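Local coordinates for uncharacterized protein (Bacteroides ovatus CL02T12C04, PDB 6PTM) that probably hydrolyses carrageenan chains from an end, as an exo-acting carrageenase of glycoside hydrolase family 42, at residues N52-L57 against T73-A78; K60-K63 against N67-K70; Y454-S459 against I566-A571; A600-L605 against I628-K633. All blocks are in the same frame, centred on the assembly; numbering follows the deposited sequence.

Contact 1: N52-L57 against T73-A78; sequences NELRKL and TALRTA
Arg55 and Leu75 mark the nearest approach of two helices running in roughly opposite directions, their CA atoms 7.0 Å apart. At this spacing the gap is filled by side chains, chiefly leucine. Leu75 has CG anti to its backbone N (chi1 -178°), which sends its branched end across to the facing helix, where CD2 rests 4.0 Å from Arg55 CB. The two side chains meet at about a right angle, and Leu75 CD1 sits over the rim of one guanidinium face. An arginine suits this border because its aliphatic stem can pack on leucine while its guanidinium reaches the facing helix: NH2 forms a salt bridge with Glu79, and NH1 makes a weak bond to Asn52 OD1 at 3.0 Å, in the plane of the guanidinium. Deeper in, Leu54 lays CD2 4.2 Å from Leu75 CB and also touches Met128 and Ser131 of helix 109-139, so a third helix closes the buried side. On the second helix Thr77 OG1 bonds back to Thr73 O at 2.8 Å, approaching from the face of the carbonyl opposite to Thr77 N. The arrangement is that of an antiparallel helical hairpin, helices 44-63 and 69-90, with leucines filling the seam between them.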
loop_
_atom_site.group_PDB
_atom_site.type_symbol
_atom_site.label_atom_id
_atom_site.label_comp_id
_atom_site.label_asym_id
_atom_site.label_seq_id
_atom_site.Cartn_x
_atom_site.Cartn_y
_atom_site.Cartn_z
ATOM N N ASN A 52 30.511 -4.431 -21.138
ATOM C CA ASN A 52 31.122 -3.670 -22.265
ATOM C C ASN A 52 30.300 -3.924 -23.533
ATOM O O ASN A 52 30.139 -3.011 -24.316
ATOM C CB ASN A 52 32.596 -4.033 -22.470
ATOM C CG ASN A 52 33.484 -3.655 -21.298
ATOM O OD1 ASN A 52 33.161 -2.770 -20.497
ATOM N ND2 ASN A 52 34.623 -4.321 -21.173
ATOM N N GLU A 53 29.801 -5.137 -23.732
ATOM C CA GLU A 53 29.049 -5.509 -24.956
ATOM C C GLU A 53 27.743 -4.700 -24.964
ATOM O O GLU A 53 27.470 -4.007 -25.977
ATOM C CB GLU A 53 28.847 -7.022 -24.977
ATOM C CG GLU A 53 28.439 -7.585 -26.336
ATOM C CD GLU A 53 27.974 -9.029 -26.318
ATOM O OE1 GLU A 53 28.459 -9.784 -25.481
ATOM O OE2 GLU A 53 27.110 -9.392 -27.138
ATOM N N LEU A 54 26.985 -4.730 -23.858
ATOM C CA LEU A 54 25.726 -3.949 -23.754
ATOM C C LEU A 54 26.006 -2.463 -23.948
ATOM O O LEU A 54 25.216 -1.829 -24.650
ATOM C CB LEU A 54 25.014 -4.175 -22.420
ATOM C CG LEU A 54 23.674 -3.441 -22.336
ATOM C CD1 LEU A 54 22.763 -3.822 -23.500
ATOM C CD2 LEU A 54 22.991 -3.696 -21.001
ATOM N N ARG A 55 27.094 -1.929 -23.377
ATOM C CA ARG A 55 27.438 -0.485 -23.490
ATOM C C ARG A 55 27.635 -0.095 -24.962
ATOM O O ARG A 55 27.154 0.982 -25.352
ATOM C CB ARG A 55 28.701 -0.114 -22.702
ATOM C CG ARG A 55 29.022 1.371 -22.741
ATOM C CD ARG A 55 30.324 1.715 -22.034
ATOM N NE ARG A 55 30.099 1.556 -20.594
ATOM C CZ ARG A 55 30.545 0.559 -19.839
ATOM N NH1 ARG A 55 31.333 -0.373 -20.347
ATOM N NH2 ARG A 55 30.241 0.524 -18.546
ATOM N N LYS A 56 28.305 -0.918 -25.768
ATOM C CA LYS A 56 28.475 -0.593 -27.209
ATOM C C LYS A 56 27.130 -0.757 -27.935
ATOM O O LYS A 56 26.847 0.035 -28.825
ATOM C CB LYS A 56 29.536 -1.485 -27.851
ATOM C CG LYS A 56 30.825 -1.592 -27.054
ATOM C CD LYS A 56 32.054 -1.506 -27.898
ATOM C CE LYS A 56 32.095 -2.572 -28.968
ATOM N NZ LYS A 56 32.847 -3.758 -28.503
ATOM N N LEU A 57 26.329 -1.761 -27.598
ATOM C CA LEU A 57 25.038 -2.002 -28.302
ATOM C C LEU A 57 24.114 -0.815 -28.035
ATOM O O LEU A 57 23.428 -0.359 -28.962
ATOM C CB LEU A 57 24.412 -3.312 -27.818
ATOM C CG LEU A 57 23.192 -3.763 -28.616
ATOM C CD1 LEU A 57 23.591 -4.113 -30.044
ATOM C CD2 LEU A 57 22.546 -4.966 -27.944
ATOM N N THR A 73 19.435 1.645 -17.849
ATOM C CA THR A 73 19.075 1.381 -16.435
ATOM C C THR A 73 19.744 0.077 -16.009
ATOM O O THR A 73 20.348 0.038 -14.917
ATOM C CB THR A 73 17.556 1.359 -16.230
ATOM O OG1 THR A 73 17.061 2.652 -16.583
ATOM C CG2 THR A 73 17.182 0.997 -14.812
ATOM N N ALA A 74 19.621 -0.972 -16.817
ATOM C CA ALA A 74 20.255 -2.288 -16.559
ATOM C C ALA A 74 21.790 -2.140 -16.500
ATOM O O ALA A 74 22.424 -2.752 -15.606
ATOM C CB ALA A 74 19.839 -3.285 -17.628
ATOM N N LEU A 75 22.372 -1.433 -17.470
ATOM C CA LEU A 75 23.844 -1.200 -17.537
ATOM C C LEU A 75 24.281 -0.511 -16.240
ATOM O O LEU A 75 25.274 -0.933 -15.645
ATOM C CB LEU A 75 24.186 -0.323 -18.744
ATOM C CG LEU A 75 25.680 -0.057 -18.929
ATOM C CD1 LEU A 75 26.403 -1.347 -19.269
ATOM C CD2 LEU A 75 25.943 0.952 -20.018
ATOM N N ARG A 76 23.594 0.549 -15.830
ATOM C CA ARG A 76 23.958 1.288 -14.600
ATOM C C ARG A 76 23.834 0.360 -13.391
ATOM O O ARG A 76 24.714 0.395 -12.499
ATOM C CB ARG A 76 23.122 2.553 -14.422
ATOM C CG ARG A 76 23.464 3.323 -13.156
ATOM C CD ARG A 76 24.932 3.706 -13.053
ATOM N NE ARG A 76 25.351 4.513 -14.197
ATOM C CZ ARG A 76 25.046 5.798 -14.377
ATOM N NH1 ARG A 76 24.308 6.474 -13.508
ATOM N NH2 ARG A 76 25.487 6.416 -15.457
ATOM N N THR A 77 22.775 -0.437 -13.336
ATOM C CA THR A 77 22.618 -1.391 -12.229
ATOM C C THR A 77 23.849 -2.300 -12.178
ATOM O O THR A 77 24.365 -2.609 -11.078
ATOM C CB THR A 77 21.343 -2.216 -12.362
ATOM O OG1 THR A 77 20.203 -1.357 -12.468
ATOM C CG2 THR A 77 21.200 -3.127 -11.168
ATOM N N ALA A 78 24.266 -2.780 -13.335
ATOM C CA ALA A 78 25.377 -3.732 -13.460
ATOM C C ALA A 78 26.650 -3.035 -12.979
ATOM O O ALA A 78 27.348 -3.609 -12.104
ATOM C CB ALA A 78 25.461 -4.217 -14.883
#

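Contact 2: K60-K63 against N67-K70; sequences KAKK and NTLK
Ala61 and Thr68 make the apolar half of this contact, with Ala61 CB 3.7 Å from Thr68 CG2. Thr68 is turned with chi1 at 50°, which puts OG1 between its own backbone N and carbonyl carbon and swings CG2 to the side of the N, where it faces the alanine. A small methyl suits Ala61, which is buried and touched as well by Ile66 of the turn and by Leu135 and Met139 of helix 109-139. Lys62 comes to the hydroxyl of Thr68. Its chi1 of -107° lies well away from a staggered value, yet the chain then runs nearly straight until it bends at the last torsion and brings NZ inward, 3.3 Å from Thr68 OG1. The contact thus lies at the turn of a helical hairpin: helix 44-63 ends here, and helix 69-90 begins directly after Thr68, its N-cap residue. The threonine side chain does no capping; OG1 is instead hydrogen-bonded to Glu72 OE2, the same carboxylate oxygen that forms a salt bridge with Lys62 NZ. One water joins the two segments, accepting from Lys62 NZ at 2.6 Å and from Thr68 N at 3.1 Å. Just ahead, Asn67 forms an Asx turn, its OD1 accepting from Leu69 N at 3.0 Å with an N-H...O angle of 156°.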
loop_
_atom_site.group_PDB
_atom_site.type_symbol
_atom_site.label_atom_id
_atom_site.label_comp_id
_atom_site.label_asym_id
_atom_site.label_seq_id
_atom_site.Cartn_x
_atom_site.Cartn_y
_atom_site.Cartn_z
ATOM N N LYS A 60 25.152 2.046 -30.327
ATOM C CA LYS A 60 24.661 1.715 -31.689
ATOM C C LYS A 60 23.140 1.930 -31.780
ATOM O O LYS A 60 22.723 2.682 -32.679
ATOM C CB LYS A 60 25.073 0.295 -32.067
ATOM C CG LYS A 60 24.978 -0.023 -33.554
ATOM C CD LYS A 60 25.467 -1.425 -33.887
ATOM C CE LYS A 60 25.484 -1.692 -35.374
ATOM N NZ LYS A 60 25.443 -3.143 -35.659
ATOM N N ALA A 61 22.320 1.350 -30.890
ATOM C CA ALA A 61 20.840 1.568 -30.911
ATOM C C ALA A 61 20.473 3.065 -30.854
ATOM O O ALA A 61 19.581 3.486 -31.604
ATOM C CB ALA A 61 20.173 0.832 -29.776
ATOM N N LYS A 62 21.112 3.833 -29.971
ATOM C CA LYS A 62 20.934 5.305 -29.832
ATOM C C LYS A 62 21.096 6.019 -31.172
ATOM O O LYS A 62 20.267 6.918 -31.449
ATOM C CB LYS A 62 21.950 5.918 -28.866
ATOM C CG LYS A 62 21.333 6.333 -27.552
ATOM C CD LYS A 62 22.236 7.107 -26.636
ATOM C CE LYS A 62 21.804 6.956 -25.192
ATOM N NZ LYS A 62 20.368 7.305 -25.026
ATOM N N LYS A 63 22.138 5.662 -31.937
ATOM C CA LYS A 63 22.420 6.206 -33.296
ATOM C C LYS A 63 21.158 6.021 -34.153
ATOM O O LYS A 63 20.837 6.919 -34.914
ATOM C CB LYS A 63 23.678 5.563 -33.912
ATOM N N ASN A 67 14.972 4.558 -28.126
ATOM C CA ASN A 67 14.994 4.931 -26.690
ATOM C C ASN A 67 15.605 3.773 -25.882
ATOM O O ASN A 67 14.880 2.754 -25.621
ATOM C CB ASN A 67 13.587 5.247 -26.157
ATOM C CG ASN A 67 13.620 5.800 -24.749
ATOM O OD1 ASN A 67 14.636 5.627 -24.057
ATOM N ND2 ASN A 67 12.557 6.472 -24.319
ATOM N N THR A 68 16.869 3.914 -25.450
ATOM C CA THR A 68 17.625 2.850 -24.739
ATOM C C THR A 68 17.538 3.053 -23.218
ATOM O O THR A 68 18.413 2.533 -22.505
ATOM C CB THR A 68 19.105 2.810 -25.146
ATOM O OG1 THR A 68 19.640 4.126 -25.043
ATOM C CG2 THR A 68 19.313 2.298 -26.542
ATOM N N LEU A 69 16.543 3.771 -22.708
ATOM C CA LEU A 69 16.417 3.997 -21.239
ATOM C C LEU A 69 16.491 2.658 -20.487
ATOM O O LEU A 69 17.211 2.569 -19.479
ATOM C CB LEU A 69 15.124 4.750 -20.918
ATOM C CG LEU A 69 14.823 4.952 -19.440
ATOM C CD1 LEU A 69 15.920 5.785 -18.755
ATOM C CD2 LEU A 69 13.467 5.630 -19.284
ATOM N N LYS A 70 15.776 1.644 -20.955
ATOM C CA LYS A 70 15.664 0.360 -20.220
ATOM C C LYS A 70 17.070 -0.252 -20.073
ATOM O O LYS A 70 17.452 -0.550 -18.961
ATOM C CB LYS A 70 14.684 -0.524 -20.978
ATOM C CG LYS A 70 14.407 -1.868 -20.351
ATOM C CD LYS A 70 13.322 -2.605 -21.094
ATOM C CE LYS A 70 13.151 -4.004 -20.551
ATOM N NZ LYS A 70 11.970 -4.662 -21.138
HETATM O O HOH W 1 18.084 6.664 -26.153
#

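Contact 3: Y454-S459 against I566-A571; sequences YDFMKS and IFYTKA. With EDO (1,2-ethanediol), chain C.
Phe456 presents the edge of its ring to the face of Tyr568 in an offset edge-to-face pair, the ring centroids 5.3 Å apart and the planes at 75°. The touch is displaced from the tyrosine's centre toward its base: Phe456 CE1 comes within 3.8 Å of Tyr568 CD2, and the neighbouring CZ lies 4.0 Å from that same atom. Both residues hold CG anti to the backbone N, which carries the rings into the gap between backbones whose nearest CA atoms, in Phe456 and Tyr568, are 9.2 Å apart. Large flat residues suit so wide a gap. Leu411 and Glu412 of helix 411-417 also pack on Phe456, whereas the tyrosine hydroxyl is held by hydrogen bonds to Ser573 and Arg405. Farther out, Thr569 N-caps the next helix, its OG1 accepting from Ala571 N at 3.1 Å. Lys570 forms a salt bridge with Asp410 and hydrogen-bonds through NZ to O1 of a 1,2-ethanediol at 2.8 Å, probably a crystallisation additive. On the first helix, Ser459 OG bonds to Asp455 O and to Phe599 N. The pair joins helix 448-460 to the chain at the end of strand 564-567 in a five-stranded parallel sheet, consistent with a catalytic barrel meeting a following alpha/beta domain, as in family 42 enzymes.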
loop_
_atom_site.group_PDB
_atom_site.type_symbol
_atom_site.label_atom_id
_atom_site.label_comp_id
_atom_site.label_asym_id
_atom_site.label_seq_id
_atom_site.Cartn_x
_atom_site.Cartn_y
_atom_site.Cartn_z
ATOM N N TYR A 454 -5.701 -1.818 -0.744
ATOM C CA TYR A 454 -5.641 -0.779 -1.812
ATOM C C TYR A 454 -7.074 -0.497 -2.307
ATOM O O TYR A 454 -7.469 0.691 -2.474
ATOM C CB TYR A 454 -4.613 -1.215 -2.872
ATOM C CG TYR A 454 -3.177 -0.915 -2.485
ATOM C CD1 TYR A 454 -2.816 -0.611 -1.170
ATOM C CD2 TYR A 454 -2.167 -0.934 -3.428
ATOM C CE1 TYR A 454 -1.506 -0.328 -0.828
ATOM C CE2 TYR A 454 -0.849 -0.660 -3.095
ATOM C CZ TYR A 454 -0.521 -0.330 -1.801
ATOM O OH TYR A 454 0.775 -0.019 -1.503
ATOM N N ASP A 455 -7.846 -1.556 -2.558
ATOM C CA ASP A 455 -9.235 -1.423 -3.071
ATOM C C ASP A 455 -10.108 -0.699 -2.032
ATOM O O ASP A 455 -10.988 0.100 -2.437
ATOM C CB ASP A 455 -9.802 -2.777 -3.518
ATOM C CG ASP A 455 -9.189 -3.275 -4.825
ATOM O OD1 ASP A 455 -8.460 -2.460 -5.467
ATOM O OD2 ASP A 455 -9.409 -4.478 -5.175
ATOM N N PHE A 456 -9.872 -0.927 -0.746
ATOM C CA PHE A 456 -10.613 -0.226 0.320
ATOM C C PHE A 456 -10.220 1.266 0.289
ATOM O O PHE A 456 -11.116 2.136 0.273
ATOM C CB PHE A 456 -10.425 -0.940 1.659
ATOM C CG PHE A 456 -11.135 -0.262 2.802
ATOM C CD1 PHE A 456 -12.491 -0.471 3.019
ATOM C CD2 PHE A 456 -10.469 0.656 3.609
ATOM C CE1 PHE A 456 -13.150 0.185 4.059
ATOM C CE2 PHE A 456 -11.127 1.285 4.665
ATOM C CZ PHE A 456 -12.466 1.062 4.881
ATOM N N MET A 457 -8.926 1.554 0.316
ATOM C CA MET A 457 -8.401 2.939 0.296
ATOM C C MET A 457 -8.932 3.672 -0.969
ATOM O O MET A 457 -9.363 4.831 -0.850
ATOM C CB MET A 457 -6.871 2.900 0.302
ATOM C CG MET A 457 -6.249 2.503 1.600
ATOM S SD MET A 457 -4.427 2.343 1.402
ATOM C CE MET A 457 -4.080 0.804 2.252
ATOM N N LYS A 458 -8.933 3.036 -2.150
ATOM C CA LYS A 458 -9.412 3.701 -3.378
ATOM C C LYS A 458 -10.950 3.785 -3.377
ATOM O O LYS A 458 -11.480 4.729 -3.997
ATOM C CB LYS A 458 -8.899 2.987 -4.625
ATOM C CG LYS A 458 -7.390 3.074 -4.835
ATOM C CD LYS A 458 -6.929 4.471 -5.255
ATOM C CE LYS A 458 -7.122 4.644 -6.739
ATOM N NZ LYS A 458 -6.733 5.990 -7.174
ATOM N N SER A 459 -11.661 2.899 -2.679
ATOM C CA SER A 459 -13.128 3.046 -2.487
ATOM C C SER A 459 -13.398 4.320 -1.684
ATOM O O SER A 459 -14.330 5.088 -2.037
ATOM C CB SER A 459 -13.721 1.818 -1.848
ATOM O OG SER A 459 -13.635 0.681 -2.741
ATOM N N ILE A 566 -18.470 -4.280 -1.233
ATOM C CA ILE A 566 -18.642 -5.096 -0.008
ATOM C C ILE A 566 -18.850 -4.122 1.130
ATOM O O ILE A 566 -17.949 -3.301 1.332
ATOM C CB ILE A 566 -17.415 -5.985 0.199
ATOM C CG1 ILE A 566 -17.290 -6.992 -0.937
ATOM C CG2 ILE A 566 -17.420 -6.671 1.546
ATOM C CD1 ILE A 566 -15.986 -7.685 -0.916
ATOM N N PHE A 567 -19.936 -4.264 1.886
ATOM C CA PHE A 567 -20.204 -3.391 3.056
ATOM C C PHE A 567 -19.214 -3.660 4.190
ATOM O O PHE A 567 -18.980 -4.817 4.559
ATOM C CB PHE A 567 -21.627 -3.523 3.585
ATOM C CG PHE A 567 -21.992 -2.346 4.443
ATOM C CD1 PHE A 567 -21.937 -2.431 5.820
ATOM C CD2 PHE A 567 -22.271 -1.122 3.858
ATOM C CE1 PHE A 567 -22.234 -1.318 6.592
ATOM C CE2 PHE A 567 -22.505 0.004 4.633
ATOM C CZ PHE A 567 -22.518 -0.110 5.997
ATOM N N TYR A 568 -18.607 -2.585 4.700
ATOM C CA TYR A 568 -17.635 -2.628 5.821
ATOM C C TYR A 568 -18.150 -1.701 6.923
ATOM O O TYR A 568 -18.573 -0.553 6.662
ATOM C CB TYR A 568 -16.207 -2.241 5.399
ATOM C CG TYR A 568 -15.264 -2.159 6.570
ATOM C CD1 TYR A 568 -14.709 -3.306 7.096
ATOM C CD2 TYR A 568 -14.986 -0.963 7.219
ATOM C CE1 TYR A 568 -13.917 -3.268 8.232
ATOM C CE2 TYR A 568 -14.156 -0.910 8.337
ATOM C CZ TYR A 568 -13.643 -2.071 8.866
ATOM O OH TYR A 568 -12.809 -2.079 9.957
ATOM N N THR A 569 -18.133 -2.163 8.158
ATOM C CA THR A 569 -18.421 -1.284 9.326
ATOM C C THR A 569 -17.526 -1.659 10.504
ATOM O O THR A 569 -17.389 -2.852 10.799
ATOM C CB THR A 569 -19.886 -1.319 9.759
ATOM O OG1 THR A 569 -19.986 -0.441 10.894
ATOM C CG2 THR A 569 -20.398 -2.716 10.034
ATOM N N LYS A 570 -16.984 -0.641 11.154
ATOM C CA LYS A 570 -16.210 -0.742 12.412
ATOM C C LYS A 570 -17.067 -1.376 13.508
ATOM O O LYS A 570 -16.470 -1.928 14.418
ATOM C CB LYS A 570 -15.749 0.652 12.845
ATOM C CG LYS A 570 -14.652 1.249 11.959
ATOM C CD LYS A 570 -14.262 2.691 12.310
ATOM C CE LYS A 570 -15.306 3.670 11.822
ATOM N NZ LYS A 570 -15.042 5.068 12.246
ATOM N N ALA A 571 -18.394 -1.247 13.465
ATOM C CA ALA A 571 -19.305 -1.943 14.416
ATOM C C ALA A 571 -18.995 -3.449 14.468
ATOM O O ALA A 571 -18.949 -4.003 15.562
ATOM C CB ALA A 571 -20.755 -1.697 14.027
HETATM C C1 EDO C . -14.778 4.772 15.800
HETATM O O1 EDO C . -14.995 5.829 14.911
HETATM C C2 EDO C . -15.885 3.774 15.677
HETATM O O2 EDO C . -17.117 4.202 16.217
#

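Contact 4: A600-L605 against I628-K633; sequences ATEGIL and IETVQK
Leu605 and Thr630 bring together two helices of an alpha/beta domain with a five-stranded parallel sheet: helix 602-607 follows strand 597-600 and leads to strand 614-617, and helix 625-636 carries the chain on from there to strand 640-643. Van der Waals packing dominates. Leu605 CB lies 3.5 Å from Thr630 CG2, tighter than usual for carbons, and the two side chains slide past each other in opposite directions. Leu605 CD2 then reaches 4.2 Å from CG2 of Val631, a beta-branched residue that also rests on Phe567 of the sheet. Threonine fits between close helices because it is short and two-sided. With chi1 at -55° its methyl faces the leucine and its hydroxyl swings to the side of the backbone N, where OG1 hydrogen-bonds to Ser626 O. Among the polar residues, Glu602 meets the threonine with its stem, CG lying 3.7 Å from Thr630 OG1 and the two side chains crossing at about a right angle, while its carboxylate goes on to a hydrogen bond with Ser626 OG and a salt bridge with Lys606. Capping makes the third group. Thr601, which also bonds to Glu412, is the N-cap of helix 602-607, and its OG1 accepts from Ile604 N at 2.9 Å along a nearly straight path of 172°.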
loop_
_atom_site.group_PDB
_atom_site.type_symbol
_atom_site.label_atom_id
_atom_site.label_comp_id
_atom_site.label_asym_id
_atom_site.label_seq_id
_atom_site.Cartn_x
_atom_site.Cartn_y
_atom_site.Cartn_z
ATOM N N ALA A 600 -18.060 -0.486 0.489
ATOM C CA ALA A 600 -19.080 0.504 0.901
ATOM C C ALA A 600 -19.002 0.634 2.410
ATOM O O ALA A 600 -18.772 -0.370 3.087
ATOM C CB ALA A 600 -20.471 0.091 0.479
ATOM N N THR A 601 -19.184 1.854 2.887
ATOM C CA THR A 601 -19.359 2.205 4.305
ATOM C C THR A 601 -20.431 3.280 4.373
ATOM O O THR A 601 -20.757 3.885 3.330
ATOM C CB THR A 601 -18.064 2.785 4.897
ATOM O OG1 THR A 601 -17.770 3.996 4.199
ATOM C CG2 THR A 601 -16.895 1.843 4.803
ATOM N N GLU A 602 -20.811 3.681 5.573
ATOM C CA GLU A 602 -21.625 4.901 5.727
ATOM C C GLU A 602 -20.926 6.113 5.072
ATOM O O GLU A 602 -21.575 6.861 4.329
ATOM C CB GLU A 602 -21.900 5.175 7.203
ATOM C CG GLU A 602 -22.670 6.479 7.397
ATOM C CD GLU A 602 -23.178 6.739 8.805
ATOM O OE1 GLU A 602 -22.942 5.909 9.724
ATOM O OE2 GLU A 602 -23.790 7.805 8.978
ATOM N N GLY A 603 -19.631 6.310 5.329
ATOM C CA GLY A 603 -18.892 7.484 4.835
ATOM C C GLY A 603 -18.789 7.506 3.322
ATOM O O GLY A 603 -18.954 8.563 2.705
ATOM N N ILE A 604 -18.542 6.364 2.704
ATOM C CA ILE A 604 -18.514 6.251 1.225
ATOM C C ILE A 604 -19.907 6.572 0.659
ATOM O O ILE A 604 -19.997 7.331 -0.349
ATOM C CB ILE A 604 -17.972 4.860 0.828
ATOM C CG1 ILE A 604 -16.464 4.773 1.073
ATOM C CG2 ILE A 604 -18.305 4.503 -0.604
ATOM C CD1 ILE A 604 -15.890 3.353 1.044
ATOM N N LEU A 605 -20.972 6.008 1.227
ATOM C CA LEU A 605 -22.331 6.252 0.673
ATOM C C LEU A 605 -22.631 7.742 0.827
ATOM O O LEU A 605 -23.251 8.327 -0.080
ATOM C CB LEU A 605 -23.376 5.381 1.384
ATOM C CG LEU A 605 -23.706 4.056 0.694
ATOM C CD1 LEU A 605 -22.459 3.213 0.506
ATOM C CD2 LEU A 605 -24.676 3.268 1.526
ATOM N N ILE A 628 -27.350 1.161 8.769
ATOM C CA ILE A 628 -28.628 0.610 8.240
ATOM C C ILE A 628 -29.426 1.733 7.570
ATOM O O ILE A 628 -29.920 1.503 6.452
ATOM C CB ILE A 628 -29.384 -0.107 9.367
ATOM C CG1 ILE A 628 -28.603 -1.357 9.783
ATOM C CG2 ILE A 628 -30.803 -0.413 8.918
ATOM C CD1 ILE A 628 -29.092 -2.042 11.025
ATOM N N GLU A 629 -29.555 2.890 8.231
ATOM C CA GLU A 629 -30.254 4.089 7.698
ATOM C C GLU A 629 -29.601 4.491 6.377
ATOM O O GLU A 629 -30.336 4.837 5.444
ATOM C CB GLU A 629 -30.233 5.254 8.699
ATOM C CG GLU A 629 -31.198 5.054 9.852
ATOM C CD GLU A 629 -30.997 5.977 11.048
ATOM O OE1 GLU A 629 -30.002 6.755 11.065
ATOM O OE2 GLU A 629 -31.832 5.901 11.975
ATOM N N THR A 630 -28.268 4.480 6.286
ATOM C CA THR A 630 -27.626 4.928 5.039
ATOM C C THR A 630 -27.876 3.859 3.965
ATOM O O THR A 630 -28.137 4.237 2.810
ATOM C CB THR A 630 -26.165 5.311 5.292
ATOM O OG1 THR A 630 -26.161 6.288 6.331
ATOM C CG2 THR A 630 -25.485 5.888 4.080
ATOM N N VAL A 631 -27.826 2.573 4.312
ATOM C CA VAL A 631 -28.047 1.528 3.272
ATOM C C VAL A 631 -29.515 1.609 2.823
ATOM O O VAL A 631 -29.743 1.401 1.625
ATOM C CB VAL A 631 -27.621 0.129 3.749
ATOM C CG1 VAL A 631 -28.119 -0.963 2.819
ATOM C CG2 VAL A 631 -26.117 0.071 3.921
ATOM N N GLN A 632 -30.438 2.021 3.710
ATOM C CA GLN A 632 -31.885 2.190 3.369
ATOM C C GLN A 632 -32.001 3.271 2.297
ATOM O O GLN A 632 -32.733 3.037 1.282
ATOM C CB GLN A 632 -32.762 2.519 4.591
ATOM C CG GLN A 632 -34.272 2.519 4.278
ATOM C CD GLN A 632 -34.741 1.230 3.651
ATOM O OE1 GLN A 632 -34.724 0.168 4.277
ATOM N NE2 GLN A 632 -35.104 1.298 2.372
ATOM N N LYS A 633 -31.293 4.393 2.476
ATOM C CA LYS A 633 -31.364 5.542 1.526
ATOM C C LYS A 633 -30.905 5.055 0.146
ATOM O O LYS A 633 -31.450 5.531 -0.876
ATOM C CB LYS A 633 -30.569 6.765 2.006
ATOM C CG LYS A 633 -31.194 7.536 3.162
ATOM C CD LYS A 633 -30.645 8.934 3.397
#

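How the contacts relate
The four contacts form two pairs on opposite sides of the chain's centre. Contacts 1 and 2, centres 11 Å apart, belong to one helical hairpin, contact 2 nested at its turn inside the loop that contact 1 closes. Contacts 3 and 4, centres 12 Å apart, meet directly: Tyr568 N lies 2.7 Å from Ala600 O, and Ile566 O 2.9 Å from Ala600 N, probable hydrogen bonds where strand 597-600 runs beside Ile566 to Tyr568. Glu412 also links them, packing on Phe456 and bonding to Thr601. About 45 Å separates the centre of contact 3 from those of contacts 1 and 2. The ethanediol near contact 3, also bonded to Asp369, is probably from the crystallisation liquor and does not by itself locate the active site.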